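Local structure of cytochrome P450 (Rhodococcus erythropolis, 3WEC) at residues D84-L89 and I188-P193; S137-L142 and Q380-I385. The protein is a heme-dependent cytochrome P450 monooxygenase that N-hydroxylates the quinoline ring of an aurachin RE precursor, a step essential for the antibiotic activity of the aurachin alkaloids. All blocks are in the same frame, centred on the assembly; numbering follows the deposited sequence.

Interaction 1: residues D84-L89 and I188-P193; sequences DMPPFL and INFAIP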
loop_
_atom_site.group_PDB
_atom_site.type_symbol
_atom_site.label_atom_id
_atom_site.label_comp_id
_atom_site.label_asym_id
_atom_site.label_seq_id
_atom_site.Cartn_x
_atom_site.Cartn_y
_atom_site.Cartn_z
ATOM N N ASP A 84 -1.741 -3.109 -23.784
ATOM C CA ASP A 84 -1.330 -4.309 -23.040
ATOM C C ASP A 84 -1.151 -3.964 -21.553
ATOM O O ASP A 84 -0.692 -2.885 -21.241
ATOM C CB ASP A 84 0.014 -4.824 -23.570
ATOM C CG ASP A 84 -0.097 -5.732 -24.800
ATOM O OD1 ASP A 84 -1.182 -5.930 -25.413
ATOM O OD2 ASP A 84 0.968 -6.280 -25.155
ATOM N N MET A 85 -1.518 -4.883 -20.656
ATOM C CA MET A 85 -1.188 -4.788 -19.225
ATOM C C MET A 85 0.304 -4.604 -18.981
ATOM O O MET A 85 1.102 -5.359 -19.508
ATOM C CB MET A 85 -1.630 -6.055 -18.464
ATOM C CG MET A 85 -3.088 -6.108 -18.011
ATOM S SD MET A 85 -3.610 -4.752 -16.940
ATOM C CE MET A 85 -2.772 -5.100 -15.387
ATOM N N PRO A 86 0.680 -3.611 -18.155
ATOM C CA PRO A 86 2.027 -3.443 -17.600
ATOM C C PRO A 86 2.288 -4.567 -16.597
ATOM O O PRO A 86 1.327 -5.213 -16.174
ATOM C CB PRO A 86 1.925 -2.098 -16.873
ATOM C CG PRO A 86 0.490 -1.989 -16.503
ATOM C CD PRO A 86 -0.240 -2.564 -17.662
ATOM N N PRO A 87 3.558 -4.831 -16.238
ATOM C CA PRO A 87 3.824 -5.826 -15.179
ATOM C C PRO A 87 3.077 -5.460 -13.894
ATOM O O PRO A 87 3.178 -4.339 -13.405
ATOM C CB PRO A 87 5.330 -5.719 -14.936
ATOM C CG PRO A 87 5.881 -5.037 -16.130
ATOM C CD PRO A 87 4.790 -4.171 -16.697
ATOM N N PHE A 88 2.303 -6.409 -13.391
ATOM C CA PHE A 88 1.406 -6.155 -12.279
ATOM C C PHE A 88 1.296 -7.393 -11.380
ATOM O O PHE A 88 1.072 -8.512 -11.880
ATOM C CB PHE A 88 0.046 -5.724 -12.840
ATOM C CG PHE A 88 -0.992 -5.422 -11.797
ATOM C CD1 PHE A 88 -2.233 -6.048 -11.847
ATOM C CD2 PHE A 88 -0.744 -4.513 -10.773
ATOM C CE1 PHE A 88 -3.201 -5.762 -10.899
ATOM C CE2 PHE A 88 -1.712 -4.238 -9.813
ATOM C CZ PHE A 88 -2.942 -4.866 -9.877
ATOM N N LEU A 89 1.516 -7.176 -10.075
ATOM C CA LEU A 89 1.238 -8.174 -9.022
ATOM C C LEU A 89 -0.164 -8.706 -9.235
ATOM O O LEU A 89 -1.104 -7.927 -9.360
ATOM C CB LEU A 89 1.284 -7.533 -7.625
ATOM C CG LEU A 89 2.353 -7.733 -6.544
ATOM C CD1 LEU A 89 1.759 -7.346 -5.190
ATOM C CD2 LEU A 89 2.915 -9.143 -6.475
ATOM N N ILE A 188 -1.544 -0.315 -11.212
ATOM C CA ILE A 188 -1.729 -0.416 -12.646
ATOM C C ILE A 188 -1.385 0.934 -13.273
ATOM O O ILE A 188 -1.905 1.958 -12.843
ATOM C CB ILE A 188 -3.180 -0.821 -13.018
ATOM C CG1 ILE A 188 -3.667 -1.975 -12.120
ATOM C CG2 ILE A 188 -3.282 -1.123 -14.523
ATOM C CD1 ILE A 188 -4.937 -2.661 -12.606
ATOM N N ASN A 189 -0.548 0.921 -14.315
ATOM C CA ASN A 189 -0.168 2.133 -15.037
ATOM C C ASN A 189 0.124 1.796 -16.482
ATOM O O ASN A 189 1.126 1.125 -16.760
ATOM C CB ASN A 189 1.086 2.759 -14.437
ATOM C CG ASN A 189 1.262 4.229 -14.828
ATOM O OD1 ASN A 189 1.142 5.104 -13.989
ATOM N ND2 ASN A 189 1.545 4.501 -16.095
ATOM N N PHE A 190 -0.737 2.271 -17.385
ATOM C CA PHE A 190 -0.588 2.081 -18.810
ATOM C C PHE A 190 0.179 3.235 -19.422
ATOM O O PHE A 190 0.084 3.493 -20.628
ATOM C CB PHE A 190 -1.961 2.043 -19.461
ATOM C CG PHE A 190 -2.731 0.815 -19.171
ATOM C CD1 PHE A 190 -2.656 -0.273 -20.017
ATOM C CD2 PHE A 190 -3.552 0.747 -18.050
ATOM C CE1 PHE A 190 -3.375 -1.429 -19.746
ATOM C CE2 PHE A 190 -4.275 -0.402 -17.771
ATOM C CZ PHE A 190 -4.185 -1.494 -18.616
ATOM N N ALA A 191 0.908 3.977 -18.606
ATOM C CA ALA A 191 1.779 5.020 -19.176
ATOM C C ALA A 191 3.218 4.610 -18.870
ATOM O O ALA A 191 3.948 5.320 -18.146
ATOM C CB ALA A 191 1.448 6.413 -18.615
ATOM N N ILE A 192 3.583 3.442 -19.415
ATOM C CA ILE A 192 4.851 2.759 -19.134
ATOM C C ILE A 192 5.410 2.217 -20.450
ATOM O O ILE A 192 4.826 1.323 -21.038
ATOM C CB ILE A 192 4.718 1.672 -18.018
ATOM C CG1 ILE A 192 6.035 0.952 -17.787
ATOM C CG2 ILE A 192 3.643 0.641 -18.338
ATOM C CD1 ILE A 192 5.893 -0.265 -16.905
ATOM N N PRO A 193 6.505 2.827 -20.948
ATOM C CA PRO A 193 7.207 2.323 -22.131
ATOM C C PRO A 193 7.686 0.883 -21.952
ATOM O O PRO A 193 7.724 0.370 -20.829
ATOM C CB PRO A 193 8.386 3.294 -22.295
ATOM C CG PRO A 193 7.920 4.566 -21.662
ATOM C CD PRO A 193 7.050 4.118 -20.492
#
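Pro86 meets the Phe190 ring through its CD, which stands 4.1 Å from the ring centroid and 17° off the normal, a CH-pi contact over one face. Proline suits the place: the CD hydrogens, made slightly positive by the adjacent amide nitrogen, suit a pi face. The two side chains cross at about a right angle. On the same proline, CG lies 3.2 Å from the carbonyl O of Asn189, a close approach and not a hydrogen bond, and CB packs 3.5 Å from Ile192 CG2. Met85 adds a Met-aromatic contact, its SD 3.7 Å from Phe190 CZ and oblique to the ring. Its CB leaves the backbone away from the opposite segment, but bends at chi2 (-58°) and chi3 (-71°) turn the thioether back, placing CE 4.1 Å from Ile188 CG2. Further along, Ile188 CG1 sits over one face of the Phe88 ring, 3.8 Å from its centroid, a second CH-pi contact. Pro87 CD and Ile192 CD1 approach tip to tip.

In the second shell, Leu77 and Met81 of helix 73-81 touch Phe190, while Arg200 of helix 194-216 touches both Pro87 and Ile192. Phe88 and Ile188 also touch the bound aurachin intermediate, an apolar wall consistent with its largely hydrocarbon character. No hydrogen bond joins the two segments; apolar surfaces, with the carbonyl oxygens of Asp84 and Asn189 against C-H groups, fit by shape.

Interaction 2: residues S137-L142 and Q380-I385; sequences SAVRHL and QRYRSI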
loop_
_atom_site.group_PDB
_atom_site.type_symbol
_atom_site.label_atom_id
_atom_site.label_comp_id
_atom_site.label_asym_id
_atom_site.label_seq_id
_atom_site.Cartn_x
_atom_site.Cartn_y
_atom_site.Cartn_z
ATOM N N SER A 137 17.677 8.019 10.698
ATOM C CA SER A 137 18.564 8.375 9.582
ATOM C C SER A 137 17.818 9.174 8.512
ATOM O O SER A 137 18.352 10.170 7.996
ATOM C CB SER A 137 19.183 7.138 8.943
ATOM O OG SER A 137 20.121 6.567 9.811
ATOM N N ALA A 138 16.599 8.726 8.188
ATOM C CA ALA A 138 15.770 9.335 7.134
ATOM C C ALA A 138 15.352 10.732 7.558
ATOM O O ALA A 138 15.509 11.699 6.797
ATOM C CB ALA A 138 14.546 8.486 6.835
ATOM N N VAL A 139 14.840 10.829 8.785
ATOM C CA VAL A 139 14.436 12.103 9.346
ATOM C C VAL A 139 15.616 13.067 9.296
ATOM O O VAL A 139 15.432 14.238 8.971
ATOM C CB VAL A 139 13.793 11.937 10.745
ATOM C CG1 VAL A 139 14.062 13.123 11.660
ATOM C CG2 VAL A 139 12.304 11.722 10.590
ATOM N N ARG A 140 16.821 12.552 9.560
ATOM C CA ARG A 140 18.071 13.316 9.457
ATOM C C ARG A 140 18.432 13.741 8.025
ATOM O O ARG A 140 18.912 14.847 7.802
ATOM C CB ARG A 140 19.234 12.521 10.098
ATOM C CG ARG A 140 20.622 13.061 9.795
ATOM C CD ARG A 140 21.702 12.285 10.549
ATOM N NE ARG A 140 21.706 12.604 11.982
ATOM C CZ ARG A 140 22.148 13.747 12.513
ATOM N NH1 ARG A 140 22.635 14.713 11.747
ATOM N NH2 ARG A 140 22.096 13.928 13.826
ATOM N N HIS A 141 18.200 12.849 7.061
ATOM C CA HIS A 141 18.486 13.130 5.640
ATOM C C HIS A 141 17.638 14.258 5.049
ATOM O O HIS A 141 18.094 14.983 4.149
ATOM C CB HIS A 141 18.396 11.840 4.818
ATOM C CG HIS A 141 19.201 11.855 3.526
ATOM N ND1 HIS A 141 19.787 12.981 3.028
ATOM C CD2 HIS A 141 19.466 10.832 2.603
ATOM C CE1 HIS A 141 20.418 12.689 1.871
ATOM N NE2 HIS A 141 20.228 11.376 1.612
ATOM N N LEU A 142 16.435 14.433 5.595
ATOM C CA LEU A 142 15.503 15.508 5.216
ATOM C C LEU A 142 16.043 16.954 5.166
ATOM O O LEU A 142 15.554 17.741 4.357
ATOM C CB LEU A 142 14.240 15.488 6.093
ATOM C CG LEU A 142 12.858 15.000 5.646
ATOM C CD1 LEU A 142 11.830 16.011 6.128
ATOM C CD2 LEU A 142 12.697 14.852 4.140
ATOM N N GLN A 380 10.384 15.562 16.993
ATOM C CA GLN A 380 11.420 15.829 18.005
ATOM C C GLN A 380 12.563 16.652 17.400
ATOM O O GLN A 380 13.051 17.559 18.024
ATOM C CB GLN A 380 11.931 14.533 18.632
ATOM C CG GLN A 380 10.910 13.817 19.522
ATOM C CD GLN A 380 11.474 12.581 20.242
ATOM O OE1 GLN A 380 12.265 11.807 19.686
ATOM N NE2 GLN A 380 11.048 12.385 21.484
ATOM N N ARG A 381 12.935 16.360 16.159
ATOM C CA ARG A 381 14.003 17.071 15.455
ATOM C C ARG A 381 13.631 18.480 14.900
ATOM O O ARG A 381 14.461 19.393 14.905
ATOM C CB ARG A 381 14.504 16.184 14.307
ATOM C CG ARG A 381 15.781 16.710 13.693
ATOM C CD ARG A 381 16.572 15.691 12.871
ATOM N NE ARG A 381 17.832 16.358 12.586
ATOM C CZ ARG A 381 18.884 16.354 13.413
ATOM N NH1 ARG A 381 18.866 15.629 14.529
ATOM N NH2 ARG A 381 19.967 17.038 13.092
ATOM N N TYR A 382 12.399 18.649 14.417
ATOM C CA TYR A 382 12.037 19.843 13.629
ATOM C C TYR A 382 10.844 20.599 14.204
ATOM O O TYR A 382 9.876 19.998 14.670
ATOM C CB TYR A 382 11.782 19.477 12.132
ATOM C CG TYR A 382 12.964 18.805 11.438
ATOM C CD1 TYR A 382 14.185 19.469 11.326
ATOM C CD2 TYR A 382 12.868 17.507 10.905
ATOM C CE1 TYR A 382 15.274 18.881 10.717
ATOM C CE2 TYR A 382 13.967 16.896 10.284
ATOM C CZ TYR A 382 15.172 17.603 10.205
ATOM O OH TYR A 382 16.294 17.088 9.613
ATOM N N ARG A 383 10.927 21.925 14.186
ATOM C CA ARG A 383 9.805 22.776 14.629
ATOM C C ARG A 383 8.760 22.999 13.515
ATOM O O ARG A 383 7.563 23.117 13.801
ATOM C CB ARG A 383 10.278 24.116 15.237
ATOM C CG ARG A 383 10.346 25.320 14.287
ATOM C CD ARG A 383 9.802 26.635 14.879
ATOM N NE ARG A 383 10.006 26.723 16.323
ATOM C CZ ARG A 383 9.176 26.221 17.239
ATOM N NH1 ARG A 383 8.061 25.601 16.877
ATOM N NH2 ARG A 383 9.459 26.335 18.527
ATOM N N SER A 384 9.217 23.062 12.264
ATOM C CA SER A 384 8.325 23.272 11.126
ATOM C C SER A 384 8.789 22.457 9.916
ATOM O O SER A 384 9.985 22.140 9.764
ATOM C CB SER A 384 8.242 24.757 10.768
ATOM O OG SER A 384 9.427 25.175 10.124
ATOM N N ILE A 385 7.825 22.072 9.090
ATOM C CA ILE A 385 8.125 21.517 7.777
ATOM C C ILE A 385 7.226 22.213 6.759
ATOM O O ILE A 385 6.055 22.476 7.014
ATOM C CB ILE A 385 8.059 19.957 7.718
ATOM C CG1 ILE A 385 7.029 19.444 6.714
ATOM C CG2 ILE A 385 7.914 19.313 9.095
ATOM C CD1 ILE A 385 7.666 18.997 5.411
#
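Tyr382 reaches across to the helix 128-141 segment, its hydroxyl giving a 3.0 Å hydrogen bond from OH to the backbone O of Val139. That oxygen lies in the plane of the phenol ring, at its edge, and the donor is tilted 23° from the carbonyl plane with a C=O...OH angle of 142°. A tyrosine suits this place because it offers a flat apolar body and a polar end. Arg381 CG stands 3.6 Å above the centre of one ring face. Val139 slides past both residues in the opposite direction, its CG1 3.8 Å from Arg381 CD and 4.0 Å from Tyr382 CE2.

Arg381 is extended from CG to NE, and its NE makes a weak bond to the Tyr382 OH, which lies in the guanidinium plane. The Arg140 chain instead bends at chi3, which turns NE aside, and the guanidinium that follows comes within 3.7 Å of the other, NH2 to Arg381 NH1. Arg381 CZ lies over one face of the Arg140 guanidinium, offset toward the rim, but with the planes 53° apart this is no parallel stack. Two like charges this close should repel; the salt bridge from Arg381 NH2 to Glu143 probably offsets part of the cost.

Leu142 packs against Val407 of strand 407-410 and against helix 148-153, while Tyr382 touches Val409. The contact thus joins segment 137-142 to the turn linking helix 364-381 with the two-stranded sheet of 384-387 and 407-410.

In the fold
Interactions 1 and 2 do not touch: their centres are 35 Å apart and their nearest atoms about 24 Å. Their segments alternate along the chain. The two contacts occupy different regions of the P450 fold. Interaction 1 belongs to the substrate pocket, with the Ile188 side chain about 4 Å from the bound aurachin intermediate and that of Phe88 about 11 Å from the heme, so it borders the ligand without reaching the porphyrin. Interaction 2 lies away from the annotated sites, though its helix 364-381 follows closely after Cys361, the axial ligand of the heme iron. It joins helix 128-141 to the end of helix 364-381 and the sheet beyond, a buried contact far from the pocket.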